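Local coordinates for protein phenylacetaldehyde dehydrogenase (Burkholderia cenocepacia, PDB 4O5H) that probably oxidises phenylacetaldehyde to phenylacetate with NAD+ as hydride acceptor, at residues A[287-292]-A[320-325]; A[380-385]-A[399-404]; A[477-482]-A[493-498]; A[363-368]-A[392-397]. All coordinates share one frame; numbering follows the deposited sequence.

Contacts 1 and 2 belong to the same mixed sheet but differ with their place in it. Contact 1 pairs two parallel inner strands, is buried and draws even its charged side chains into polar bonds inside the fold. Contact 2 pairs the outermost strand 381-384, broken by a bulge, antiparallel to strand 399-402, with its salt bridge at the exposed end. Contact 4 shares that chain, helix before and loop between the strands, and touches contact 2 through Gly385 and Glu397; partly buried, it has an arginine lying along the loop, a valine pair and a water in place of direct hydrogen bonds. Contact 3 lies apart, a small apolar touch beside the second subunit.

Contact 1: A[287-292]-A[320-325]; sequences KSPVIV and GSRAYI
Arg322 grips the main chain of Lys287 side-on: NE and NH2 both donate to the single atom Lys287 O, NE at 3.0 Å. The acceptor lies in the guanidinium plane, yet the two donors reach it differently, NH2 nearly in line with the carbonyl bond (C=O...N 173°) and NE from above the carbonyl plane. Arg322 NH1 donates to Tyr324 OH at 2.8 Å, a hydroxyl also hydrogen-bonded to Gln406 OE1, and bonds from NH1 to Leu434 O and NH2 to Ala435 O fix the group's rotation. Pro289 CB covers one face near the rim. Lys287 crosses the arginine with its aliphatic chain, CG lying 3.5 Å from Arg322 NE. Its CG is anti to the backbone N and the chain bends at chi2 (84°), which carries CD to 3.4 Å from Ser321 OG. Beyond it NZ is held by Val410 O, Glu413 O and a water that donates to Ser321 O. These contacts sit at the start of two parallel strands, joined through helix 298-310 as a beta-alpha-beta unit inside the main sheet of the probable catalytic domain. Val290 is at the middle of the pairing. Its N donates to Arg322 O (2.8 Å) and its O accepts from Tyr324 N, while Val292 N continues the ladder to Tyr324 O. On the face that Val290 shares with Ala323, Val292 and Ile325, Val290 CG2 rests 3.6 Å from Gly320 CA, a close approach the bare glycine allows, and Val292 CG2 meets Ile325 CG1 at 4.0 Å.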
loop_
_atom_site.group_PDB
_atom_site.type_symbol
_atom_site.label_atom_id
_atom_site.label_comp_id
_atom_site.label_asym_id
_atom_site.label_seq_id
_atom_site.Cartn_x
_atom_site.Cartn_y
_atom_site.Cartn_z
ATOM N N LYS A 287 2.406 -15.930 -13.099
ATOM C CA LYS A 287 2.885 -16.878 -14.083
ATOM C C LYS A 287 4.247 -17.361 -13.575
ATOM O O LYS A 287 5.269 -17.134 -14.182
ATOM C CB LYS A 287 2.983 -16.248 -15.492
ATOM C CG LYS A 287 3.226 -17.260 -16.590
ATOM C CD LYS A 287 1.913 -17.890 -17.069
ATOM C CE LYS A 287 2.159 -19.099 -17.939
ATOM N NZ LYS A 287 0.901 -19.666 -18.465
ATOM N N SER A 288 4.190 -18.049 -12.452
ATOM C CA SER A 288 5.360 -18.317 -11.651
ATOM C C SER A 288 6.251 -19.352 -12.311
ATOM O O SER A 288 5.763 -20.389 -12.797
ATOM C CB SER A 288 4.945 -18.836 -10.285
ATOM O OG SER A 288 4.110 -17.899 -9.607
ATOM N N PRO A 289 7.562 -19.096 -12.346
ATOM C CA PRO A 289 8.484 -20.050 -12.983
ATOM C C PRO A 289 9.038 -21.049 -11.993
ATOM O O PRO A 289 9.167 -20.755 -10.824
ATOM C CB PRO A 289 9.612 -19.160 -13.461
ATOM C CG PRO A 289 9.653 -18.042 -12.477
ATOM C CD PRO A 289 8.213 -17.808 -12.073
ATOM N N VAL A 290 9.422 -22.211 -12.508
ATOM C CA VAL A 290 10.038 -23.276 -11.767
ATOM C C VAL A 290 11.362 -23.549 -12.460
ATOM O O VAL A 290 11.387 -23.957 -13.637
ATOM C CB VAL A 290 9.152 -24.522 -11.868
ATOM C CG1 VAL A 290 9.827 -25.728 -11.237
ATOM C CG2 VAL A 290 7.795 -24.260 -11.225
ATOM N N ILE A 291 12.462 -23.323 -11.766
ATOM C CA ILE A 291 13.795 -23.462 -12.362
ATOM C C ILE A 291 14.476 -24.696 -11.822
ATOM O O ILE A 291 14.724 -24.791 -10.636
ATOM C CB ILE A 291 14.644 -22.241 -12.027
ATOM C CG1 ILE A 291 13.982 -20.976 -12.569
ATOM C CG2 ILE A 291 16.065 -22.381 -12.578
ATOM C CD1 ILE A 291 14.670 -19.709 -12.081
ATOM N N VAL A 292 14.789 -25.624 -12.703
ATOM C CA VAL A 292 15.441 -26.870 -12.307
ATOM C C VAL A 292 16.894 -26.893 -12.741
ATOM O O VAL A 292 17.214 -26.894 -13.943
ATOM C CB VAL A 292 14.684 -28.070 -12.905
ATOM C CG1 VAL A 292 15.315 -29.396 -12.447
ATOM C CG2 VAL A 292 13.200 -27.991 -12.501
ATOM N N GLY A 320 3.071 -23.206 -10.499
ATOM C CA GLY A 320 4.316 -23.290 -11.251
ATOM C C GLY A 320 4.045 -23.578 -12.711
ATOM O O GLY A 320 4.235 -24.690 -13.182
ATOM N N SER A 321 3.637 -22.553 -13.428
ATOM C CA SER A 321 3.080 -22.708 -14.753
ATOM C C SER A 321 4.077 -22.665 -15.896
ATOM O O SER A 321 3.743 -23.063 -17.018
ATOM C CB SER A 321 1.957 -21.673 -14.973
ATOM O OG SER A 321 2.414 -20.364 -14.754
ATOM N N ARG A 322 5.301 -22.228 -15.615
ATOM C CA ARG A 322 6.402 -22.278 -16.573
ATOM C C ARG A 322 7.568 -23.028 -15.977
ATOM O O ARG A 322 8.135 -22.580 -14.989
ATOM C CB ARG A 322 6.890 -20.868 -16.935
ATOM C CG ARG A 322 5.854 -19.988 -17.576
ATOM C CD ARG A 322 6.403 -18.618 -17.926
ATOM N NE ARG A 322 6.668 -17.804 -16.762
ATOM C CZ ARG A 322 7.717 -17.012 -16.589
ATOM N NH1 ARG A 322 8.746 -17.006 -17.426
ATOM N NH2 ARG A 322 7.792 -16.282 -15.492
ATOM N N ALA A 323 7.978 -24.140 -16.604
ATOM C CA ALA A 323 9.115 -24.879 -16.108
ATOM C C ALA A 323 10.298 -24.637 -17.026
ATOM O O ALA A 323 10.214 -24.838 -18.229
ATOM C CB ALA A 323 8.803 -26.351 -16.005
ATOM N N TYR A 324 11.394 -24.157 -16.449
ATOM C CA TYR A 324 12.640 -23.980 -17.163
ATOM C C TYR A 324 13.613 -24.983 -16.569
ATOM O O TYR A 324 14.011 -24.879 -15.408
ATOM C CB TYR A 324 13.128 -22.535 -17.019
ATOM C CG TYR A 324 12.177 -21.558 -17.655
ATOM C CD1 TYR A 324 12.081 -21.454 -19.038
ATOM C CD2 TYR A 324 11.312 -20.782 -16.875
ATOM C CE1 TYR A 324 11.184 -20.566 -19.617
ATOM C CE2 TYR A 324 10.417 -19.911 -17.437
ATOM C CZ TYR A 324 10.338 -19.800 -18.805
ATOM O OH TYR A 324 9.446 -18.949 -19.373
ATOM N N ILE A 325 14.026 -25.943 -17.389
ATOM C CA ILE A 325 14.817 -27.058 -16.919
ATOM C C ILE A 325 16.127 -27.130 -17.696
ATOM O O ILE A 325 16.136 -27.029 -18.916
ATOM C CB ILE A 325 14.077 -28.381 -17.142
ATOM C CG1 ILE A 325 12.729 -28.341 -16.425
ATOM C CG2 ILE A 325 14.918 -29.550 -16.671
ATOM C CD1 ILE A 325 11.709 -29.282 -17.059
HETATM O O HOH W 1 1.397 -22.509 -18.347
#

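Contact 2: A[380-385]-A[399-404]; sequences ARAAAG and TVLVDT
Arg381 and Val402 form the antiparallel hydrogen-bonded pair that opens this ladder: Arg381 N donates to Val402 O at 3.0 Å, almost straight (173°), and Val402 N returns a bond to Arg381 O. Further along, Val400 O receives Ala383 N at 2.7 Å and, more weakly, Ala384 N, while Val400 N donates to Ala384 O. Ala383 and Ala384 thus face one residue, and the register slips by one.

The ionic interaction lies at the solvent-exposed end. Arg381 NE makes a salt bridge to Asp403 OD2 at 2.9 Å, but the bond is bent (133° at the hydrogen), and OD2 is met from above the carboxylate plane, with the two flat groups turned 65° against each other. The arginine CG stands between the backbone N and carbonyl carbon, and the chain then runs extended to NE, which brings the guanidinium across Val402, whose CG2 sits 3.5 Å above its plane and over its centre.

Apolar contacts are modest. Ala380 CB touches Thr404 CG2 at 3.7 Å, and Leu401 CD2 reaches Ala382 CB at 4.1 Å on the face covered by Phe376 of helix 362-378. On the other face Ala384 lies beside Val400 (CB to CB 4.3 Å), under helix 330-343. Thr399 and Leu401 bond onward to the backbone of strand 419-425, leaving 381-384 as the outermost strand on this side of the chain's mixed sheet: a long-looped antiparallel hairpin broken by a classic beta bulge.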
loop_
_atom_site.group_PDB
_atom_site.type_symbol
_atom_site.label_atom_id
_atom_site.label_comp_id
_atom_site.label_asym_id
_atom_site.label_seq_id
_atom_site.Cartn_x
_atom_site.Cartn_y
_atom_site.Cartn_z
ATOM N N ALA A 380 2.840 -25.210 -30.354
ATOM C CA ALA A 380 3.167 -26.012 -29.174
ATOM C C ALA A 380 2.592 -27.383 -29.348
ATOM O O ALA A 380 1.624 -27.559 -30.093
ATOM C CB ALA A 380 2.581 -25.372 -27.921
ATOM N N ARG A 381 3.172 -28.357 -28.671
ATOM C CA ARG A 381 2.598 -29.676 -28.676
ATOM C C ARG A 381 2.470 -30.259 -27.297
ATOM O O ARG A 381 3.229 -29.904 -26.388
ATOM C CB ARG A 381 3.364 -30.614 -29.599
ATOM C CG ARG A 381 4.560 -31.286 -29.019
ATOM C CD ARG A 381 5.287 -32.134 -30.065
ATOM N NE ARG A 381 6.654 -32.301 -29.591
ATOM C CZ ARG A 381 7.008 -33.156 -28.633
ATOM N NH1 ARG A 381 6.123 -33.967 -28.104
ATOM N NH2 ARG A 381 8.269 -33.204 -28.219
ATOM N N ALA A 382 1.483 -31.143 -27.155
ATOM C CA ALA A 382 1.184 -31.744 -25.866
ATOM C C ALA A 382 2.003 -33.003 -25.631
ATOM O O ALA A 382 1.905 -33.972 -26.367
ATOM C CB ALA A 382 -0.289 -32.069 -25.781
ATOM N N ALA A 383 2.849 -32.974 -24.623
ATOM C CA ALA A 383 3.539 -34.167 -24.179
ATOM C C ALA A 383 2.608 -34.994 -23.322
ATOM O O ALA A 383 2.845 -36.183 -23.106
ATOM C CB ALA A 383 4.776 -33.791 -23.382
ATOM N N ALA A 384 1.588 -34.343 -22.765
ATOM C CA ALA A 384 0.544 -35.051 -22.051
ATOM C C ALA A 384 -0.727 -34.231 -22.103
ATOM O O ALA A 384 -0.655 -33.014 -22.132
ATOM C CB ALA A 384 0.979 -35.305 -20.616
ATOM N N GLY A 385 -1.875 -34.900 -22.089
ATOM C CA GLY A 385 -3.165 -34.237 -21.976
ATOM C C GLY A 385 -3.607 -33.504 -23.226
ATOM O O GLY A 385 -3.325 -33.952 -24.321
ATOM N N THR A 399 -2.308 -31.178 -18.471
ATOM C CA THR A 399 -1.739 -30.932 -19.763
ATOM C C THR A 399 -0.324 -30.371 -19.666
ATOM O O THR A 399 -0.056 -29.435 -18.891
ATOM C CB THR A 399 -2.660 -29.967 -20.525
ATOM O OG1 THR A 399 -3.919 -30.602 -20.692
ATOM C CG2 THR A 399 -2.121 -29.649 -21.873
ATOM N N VAL A 400 0.598 -30.974 -20.417
ATOM C CA VAL A 400 1.980 -30.499 -20.478
ATOM C C VAL A 400 2.319 -30.155 -21.917
ATOM O O VAL A 400 2.214 -31.009 -22.807
ATOM C CB VAL A 400 2.964 -31.574 -20.000
ATOM C CG1 VAL A 400 4.416 -31.082 -20.099
ATOM C CG2 VAL A 400 2.644 -31.951 -18.556
ATOM N N LEU A 401 2.676 -28.896 -22.146
ATOM C CA LEU A 401 3.017 -28.395 -23.454
ATOM C C LEU A 401 4.506 -28.165 -23.567
ATOM O O LEU A 401 5.122 -27.558 -22.687
ATOM C CB LEU A 401 2.276 -27.088 -23.733
ATOM C CG LEU A 401 0.737 -27.132 -23.698
ATOM C CD1 LEU A 401 0.135 -25.768 -23.930
ATOM C CD2 LEU A 401 0.248 -28.116 -24.742
ATOM N N VAL A 402 5.073 -28.655 -24.678
ATOM C CA VAL A 402 6.473 -28.437 -25.027
ATOM C C VAL A 402 6.577 -27.800 -26.413
ATOM O O VAL A 402 5.584 -27.616 -27.092
ATOM C CB VAL A 402 7.295 -29.736 -24.980
ATOM C CG1 VAL A 402 7.253 -30.317 -23.583
ATOM C CG2 VAL A 402 6.805 -30.748 -26.006
ATOM N N ASP A 403 7.793 -27.444 -26.802
ATOM C CA ASP A 403 8.058 -26.723 -28.045
ATOM C C ASP A 403 7.408 -25.370 -27.986
ATOM O O ASP A 403 6.986 -24.811 -29.003
ATOM C CB ASP A 403 7.571 -27.473 -29.294
ATOM C CG ASP A 403 8.247 -28.830 -29.491
ATOM O OD1 ASP A 403 9.351 -29.040 -28.985
ATOM O OD2 ASP A 403 7.649 -29.663 -30.189
ATOM N N THR A 404 7.326 -24.827 -26.787
ATOM C CA THR A 404 6.773 -23.484 -26.605
ATOM C C THR A 404 7.874 -22.446 -26.683
ATOM O O THR A 404 9.039 -22.769 -26.550
ATOM C CB THR A 404 6.098 -23.345 -25.251
ATOM O OG1 THR A 404 7.008 -23.766 -24.225
ATOM C CG2 THR A 404 4.836 -24.188 -25.185
#

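Contact 3: A[477-482]-A[493-498]; sequences ALPFGG and GRAVID
Ala477 and Gly493 bring their backbones within 4.1 Å of each other, CA to CA, where an irregular loop passes the beginning of helix 493-499. Ala477 O lies 3.8 Å from Gly493 CA, and the glycine, with a positive phi of 71°, presents bare backbone to the loop; its own backbone is hydrogen-bonded to Asn476, the residue before Ala477. One side-chain pair spans the gap: the Pro479 ring points at the first turn of the helix, and its CG meets the methyl of Ala495 at 3.8 Å. The loop carries the Pro-Phe-Gly-Gly sequence familiar in aldehyde dehydrogenases, and its Phe480 touches Cys317, by family resemblance probably the catalytic cysteine. The second subunit closes on the loop as well, Ser505 of that chain bonding to Pro479 O and its Thr170 packing on the proline, so the loop lies at the dimer interface. No hydrogen bond crosses between residues 477-482 and 493-498, and 159 Å² is buried in all: these two segments meet by van der Waals contact, while hydrogen bonds from the flanking residues Asn476, Arg490 and Glu491 tie the same two parts of the chain together.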
loop_
_atom_site.group_PDB
_atom_site.type_symbol
_atom_site.label_atom_id
_atom_site.label_comp_id
_atom_site.label_asym_id
_atom_site.label_seq_id
_atom_site.Cartn_x
_atom_site.Cartn_y
_atom_site.Cartn_z
ATOM N N ALA A 477 3.197 -17.998 9.519
ATOM C CA ALA A 477 4.231 -17.087 9.949
ATOM C C ALA A 477 5.030 -16.446 8.800
ATOM O O ALA A 477 5.843 -15.569 9.041
ATOM C CB ALA A 477 5.192 -17.792 10.896
ATOM N N LEU A 478 4.802 -16.884 7.577
ATOM C CA LEU A 478 5.603 -16.412 6.445
ATOM C C LEU A 478 4.740 -15.592 5.476
ATOM O O LEU A 478 3.828 -16.128 4.868
ATOM C CB LEU A 478 6.238 -17.576 5.689
ATOM C CG LEU A 478 7.265 -17.172 4.628
ATOM C CD1 LEU A 478 8.510 -16.573 5.250
ATOM C CD2 LEU A 478 7.660 -18.388 3.776
ATOM N N PRO A 479 5.047 -14.304 5.340
ATOM C CA PRO A 479 4.213 -13.464 4.490
ATOM C C PRO A 479 4.242 -13.898 3.026
ATOM O O PRO A 479 5.246 -14.420 2.524
ATOM C CB PRO A 479 4.799 -12.068 4.664
ATOM C CG PRO A 479 5.615 -12.118 5.916
ATOM C CD PRO A 479 6.091 -13.539 6.043
ATOM N N PHE A 480 3.162 -13.585 2.347
ATOM C CA PHE A 480 2.939 -13.962 0.958
ATOM C C PHE A 480 2.384 -12.753 0.195
ATOM O O PHE A 480 1.457 -12.099 0.672
ATOM C CB PHE A 480 1.891 -15.105 0.987
ATOM C CG PHE A 480 1.396 -15.505 -0.343
ATOM C CD1 PHE A 480 2.171 -16.368 -1.159
ATOM C CD2 PHE A 480 0.190 -15.055 -0.812
ATOM C CE1 PHE A 480 1.732 -16.749 -2.436
ATOM C CE2 PHE A 480 -0.265 -15.431 -2.090
ATOM C CZ PHE A 480 0.491 -16.287 -2.892
ATOM N N GLY A 481 2.879 -12.491 -1.011
ATOM C CA GLY A 481 2.270 -11.476 -1.860
ATOM C C GLY A 481 3.121 -11.141 -3.032
ATOM O O GLY A 481 4.181 -11.693 -3.200
ATOM N N GLY A 482 2.660 -10.211 -3.852
ATOM C CA GLY A 482 3.256 -9.964 -5.143
ATOM C C GLY A 482 4.238 -8.805 -5.255
ATOM O O GLY A 482 4.163 -7.803 -4.498
ATOM N N GLY A 493 1.723 -13.739 8.449
ATOM C CA GLY A 493 2.869 -13.287 9.222
ATOM C C GLY A 493 2.628 -12.044 10.034
ATOM O O GLY A 493 1.509 -11.515 10.122
ATOM N N ARG A 494 3.702 -11.558 10.623
ATOM C CA ARG A 494 3.696 -10.254 11.260
ATOM C C ARG A 494 3.336 -9.159 10.262
ATOM O O ARG A 494 2.681 -8.169 10.623
ATOM C CB ARG A 494 5.079 -9.966 11.853
ATOM C CG ARG A 494 5.134 -8.717 12.682
ATOM C CD ARG A 494 6.264 -8.850 13.682
ATOM N NE ARG A 494 7.517 -9.094 12.989
ATOM C CZ ARG A 494 8.272 -8.129 12.476
ATOM N NH1 ARG A 494 7.894 -6.851 12.570
ATOM N NH2 ARG A 494 9.430 -8.426 11.874
ATOM N N ALA A 495 3.750 -9.320 9.018
ATOM C CA ALA A 495 3.511 -8.277 7.998
ATOM C C ALA A 495 2.037 -7.926 7.860
ATOM O O ALA A 495 1.671 -6.748 7.787
ATOM C CB ALA A 495 4.097 -8.689 6.664
ATOM N N VAL A 496 1.169 -8.924 7.802
ATOM C CA VAL A 496 -0.252 -8.613 7.488
ATOM C C VAL A 496 -0.862 -7.854 8.639
ATOM O O VAL A 496 -1.651 -6.931 8.451
ATOM C CB VAL A 496 -1.084 -9.872 7.105
ATOM C CG1 VAL A 496 -1.297 -10.789 8.306
ATOM C CG2 VAL A 496 -2.407 -9.478 6.504
ATOM N N ILE A 497 -0.452 -8.196 9.851
ATOM C CA ILE A 497 -0.928 -7.497 11.026
ATOM C C ILE A 497 -0.652 -6.008 10.917
ATOM O O ILE A 497 -1.546 -5.144 11.096
ATOM C CB ILE A 497 -0.302 -8.106 12.319
ATOM C CG1 ILE A 497 -0.871 -9.513 12.557
ATOM C CG2 ILE A 497 -0.524 -7.221 13.515
ATOM C CD1 ILE A 497 -2.339 -9.577 13.008
ATOM N N ASP A 498 0.577 -5.663 10.599
ATOM C CA ASP A 498 0.904 -4.244 10.420
ATOM C C ASP A 498 0.069 -3.601 9.320
ATOM O O ASP A 498 -0.261 -2.434 9.392
ATOM C CB ASP A 498 2.411 -4.038 10.146
ATOM C CG ASP A 498 3.301 -4.428 11.353
ATOM O OD1 ASP A 498 2.859 -4.356 12.532
ATOM O OD2 ASP A 498 4.470 -4.833 11.093
#

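Contact 4: A[363-368]-A[392-397]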
loop_
_atom_site.group_PDB
_atom_site.type_symbol
_atom_site.label_atom_id
_atom_site.label_comp_id
_atom_site.label_asym_id
_atom_site.label_seq_id
_atom_site.Cartn_x
_atom_site.Cartn_y
_atom_site.Cartn_z
ATOM N N LYS A 363 -17.299 -21.746 -17.460
ATOM C CA LYS A 363 -16.546 -20.599 -17.972
ATOM C C LYS A 363 -15.061 -20.849 -17.833
ATOM O O LYS A 363 -14.289 -20.525 -18.725
ATOM C CB LYS A 363 -16.912 -19.310 -17.188
ATOM N N GLN A 364 -14.659 -21.452 -16.717
ATOM C CA GLN A 364 -13.260 -21.739 -16.505
ATOM C C GLN A 364 -12.777 -22.806 -17.449
ATOM O O GLN A 364 -11.680 -22.652 -17.997
ATOM C CB GLN A 364 -12.958 -22.169 -15.082
ATOM C CG GLN A 364 -12.708 -21.022 -14.146
ATOM C CD GLN A 364 -11.697 -20.056 -14.646
ATOM O OE1 GLN A 364 -12.043 -18.918 -14.904
ATOM N NE2 GLN A 364 -10.463 -20.499 -14.833
ATOM N N ARG A 365 -13.580 -23.835 -17.690
ATOM C CA ARG A 365 -13.186 -24.827 -18.679
ATOM C C ARG A 365 -13.051 -24.200 -20.077
ATOM O O ARG A 365 -12.097 -24.473 -20.776
ATOM C CB ARG A 365 -14.164 -25.986 -18.721
ATOM C CG ARG A 365 -13.788 -26.996 -19.814
ATOM C CD ARG A 365 -14.853 -28.018 -19.999
ATOM N NE ARG A 365 -16.153 -27.377 -20.347
ATOM C CZ ARG A 365 -17.371 -27.870 -20.092
ATOM N NH1 ARG A 365 -17.521 -29.025 -19.481
ATOM N NH2 ARG A 365 -18.471 -27.178 -20.450
ATOM N N GLU A 366 -13.975 -23.309 -20.438
ATOM C CA GLU A 366 -13.914 -22.621 -21.715
ATOM C C GLU A 366 -12.623 -21.809 -21.856
ATOM O O GLU A 366 -11.913 -21.953 -22.851
ATOM C CB GLU A 366 -15.132 -21.722 -21.874
ATOM C CG GLU A 366 -15.173 -20.905 -23.147
ATOM C CD GLU A 366 -16.433 -20.060 -23.278
ATOM O OE1 GLU A 366 -17.419 -20.318 -22.585
ATOM O OE2 GLU A 366 -16.448 -19.129 -24.100
ATOM N N ARG A 367 -12.271 -21.061 -20.827
ATOM C CA ARG A 367 -11.019 -20.300 -20.822
ATOM C C ARG A 367 -9.772 -21.174 -20.934
ATOM O O ARG A 367 -8.879 -20.918 -21.744
ATOM C CB ARG A 367 -10.898 -19.478 -19.559
ATOM C CG ARG A 367 -11.770 -18.238 -19.551
ATOM C CD ARG A 367 -11.604 -17.451 -18.261
ATOM N NE ARG A 367 -10.216 -17.025 -18.100
ATOM C CZ ARG A 367 -9.684 -15.970 -18.709
ATOM N NH1 ARG A 367 -10.408 -15.228 -19.555
ATOM N NH2 ARG A 367 -8.423 -15.653 -18.489
ATOM N N VAL A 368 -9.711 -22.200 -20.105
ATOM C CA VAL A 368 -8.540 -23.044 -20.066
ATOM C C VAL A 368 -8.353 -23.786 -21.379
ATOM O O VAL A 368 -7.248 -23.830 -21.915
ATOM C CB VAL A 368 -8.599 -24.013 -18.854
ATOM C CG1 VAL A 368 -7.508 -25.045 -18.928
ATOM C CG2 VAL A 368 -8.480 -23.233 -17.563
ATOM N N PRO A 392 -21.014 -34.005 -17.798
ATOM C CA PRO A 392 -21.571 -32.740 -17.324
ATOM C C PRO A 392 -20.720 -31.970 -16.317
ATOM O O PRO A 392 -21.045 -30.818 -16.069
ATOM C CB PRO A 392 -22.890 -33.167 -16.639
ATOM C CG PRO A 392 -22.623 -34.540 -16.169
ATOM C CD PRO A 392 -21.731 -35.156 -17.217
ATOM N N GLY A 393 -19.675 -32.583 -15.725
ATOM C CA GLY A 393 -18.736 -31.882 -14.845
ATOM C C GLY A 393 -17.805 -31.053 -15.695
ATOM O O GLY A 393 -17.891 -31.117 -16.919
ATOM N N PHE A 394 -16.966 -30.231 -15.061
ATOM C CA PHE A 394 -16.117 -29.306 -15.807
ATOM C C PHE A 394 -14.655 -29.777 -15.811
ATOM O O PHE A 394 -13.726 -29.048 -15.449
ATOM C CB PHE A 394 -16.267 -27.882 -15.273
ATOM C CG PHE A 394 -17.686 -27.476 -15.056
ATOM C CD1 PHE A 394 -18.609 -27.584 -16.093
ATOM C CD2 PHE A 394 -18.117 -27.012 -13.829
ATOM C CE1 PHE A 394 -19.936 -27.205 -15.911
ATOM C CE2 PHE A 394 -19.438 -26.631 -13.639
ATOM C CZ PHE A 394 -20.342 -26.713 -14.667
ATOM N N PHE A 395 -14.443 -30.990 -16.300
ATOM C CA PHE A 395 -13.158 -31.658 -16.207
ATOM C C PHE A 395 -12.265 -31.336 -17.407
ATOM O O PHE A 395 -12.746 -31.248 -18.544
ATOM C CB PHE A 395 -13.385 -33.170 -16.143
ATOM C CG PHE A 395 -13.946 -33.647 -14.831
ATOM C CD1 PHE A 395 -13.120 -33.860 -13.736
ATOM C CD2 PHE A 395 -15.302 -33.931 -14.716
ATOM C CE1 PHE A 395 -13.622 -34.346 -12.539
ATOM C CE2 PHE A 395 -15.805 -34.394 -13.526
ATOM C CZ PHE A 395 -14.964 -34.600 -12.434
ATOM N N VAL A 396 -10.977 -31.196 -17.122
ATOM C CA VAL A 396 -9.941 -30.988 -18.105
ATOM C C VAL A 396 -8.721 -31.825 -17.741
ATOM O O VAL A 396 -8.402 -31.994 -16.557
ATOM C CB VAL A 396 -9.532 -29.513 -18.090
ATOM C CG1 VAL A 396 -8.286 -29.305 -18.933
ATOM C CG2 VAL A 396 -10.685 -28.666 -18.595
ATOM N N GLU A 397 -8.089 -32.432 -18.749
ATOM C CA GLU A 397 -6.883 -33.258 -18.534
ATOM C C GLU A 397 -5.672 -32.451 -18.105
ATOM O O GLU A 397 -5.457 -31.355 -18.626
ATOM C CB GLU A 397 -6.499 -33.937 -19.815
ATOM C CG GLU A 397 -7.516 -34.937 -20.286
ATOM C CD GLU A 397 -7.049 -35.628 -21.527
ATOM O OE1 GLU A 397 -6.271 -35.027 -22.313
ATOM O OE2 GLU A 397 -7.472 -36.780 -21.696
HETATM O O HOH W 2 -20.290 -29.337 -18.471
#
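Arg365 reaches from the first turns of helix 362-378 along the loop and touches four of its residues in turn. Its CG, anti to the backbone N (chi1 177°), lies 3.7 Å from Val396 CG2, and CD passes Phe395 O at 4.1 Å. A bend at chi3 (58°) then brings the guanidinium to Phe394. The two flat groups stand nearly perpendicular, 80° apart, and NH1 approaches the phenyl edge in the ring plane, 3.8 Å from Phe394 CD1, so the charge does not lie over the aromatic face. NH1 also comes within 3.3 Å of Gly393 O, but at too poor an angle for a hydrogen bond. A water does better as a partner: it accepts from Arg365 NH1 at 3.0 Å and donates, weakly, to Pro392 O. The loop so met is the long connection between the antiparallel strands 381-384 and 399-402, folded back over the helix that leads into the first of them. Its backbone is anchored at Phe394, which bonds to Pro53 and Leu359, and the phenyl side chain is about 8 Å from the bound sodium ion held at Val51, Asp119 and Asp212. Next along the helix, one turn on, Val368 points toward the loop from a buried position. Its CG1 faces Val396 CG1 at 4.3 Å, and Val396 packs further on Cys369 of the same helix.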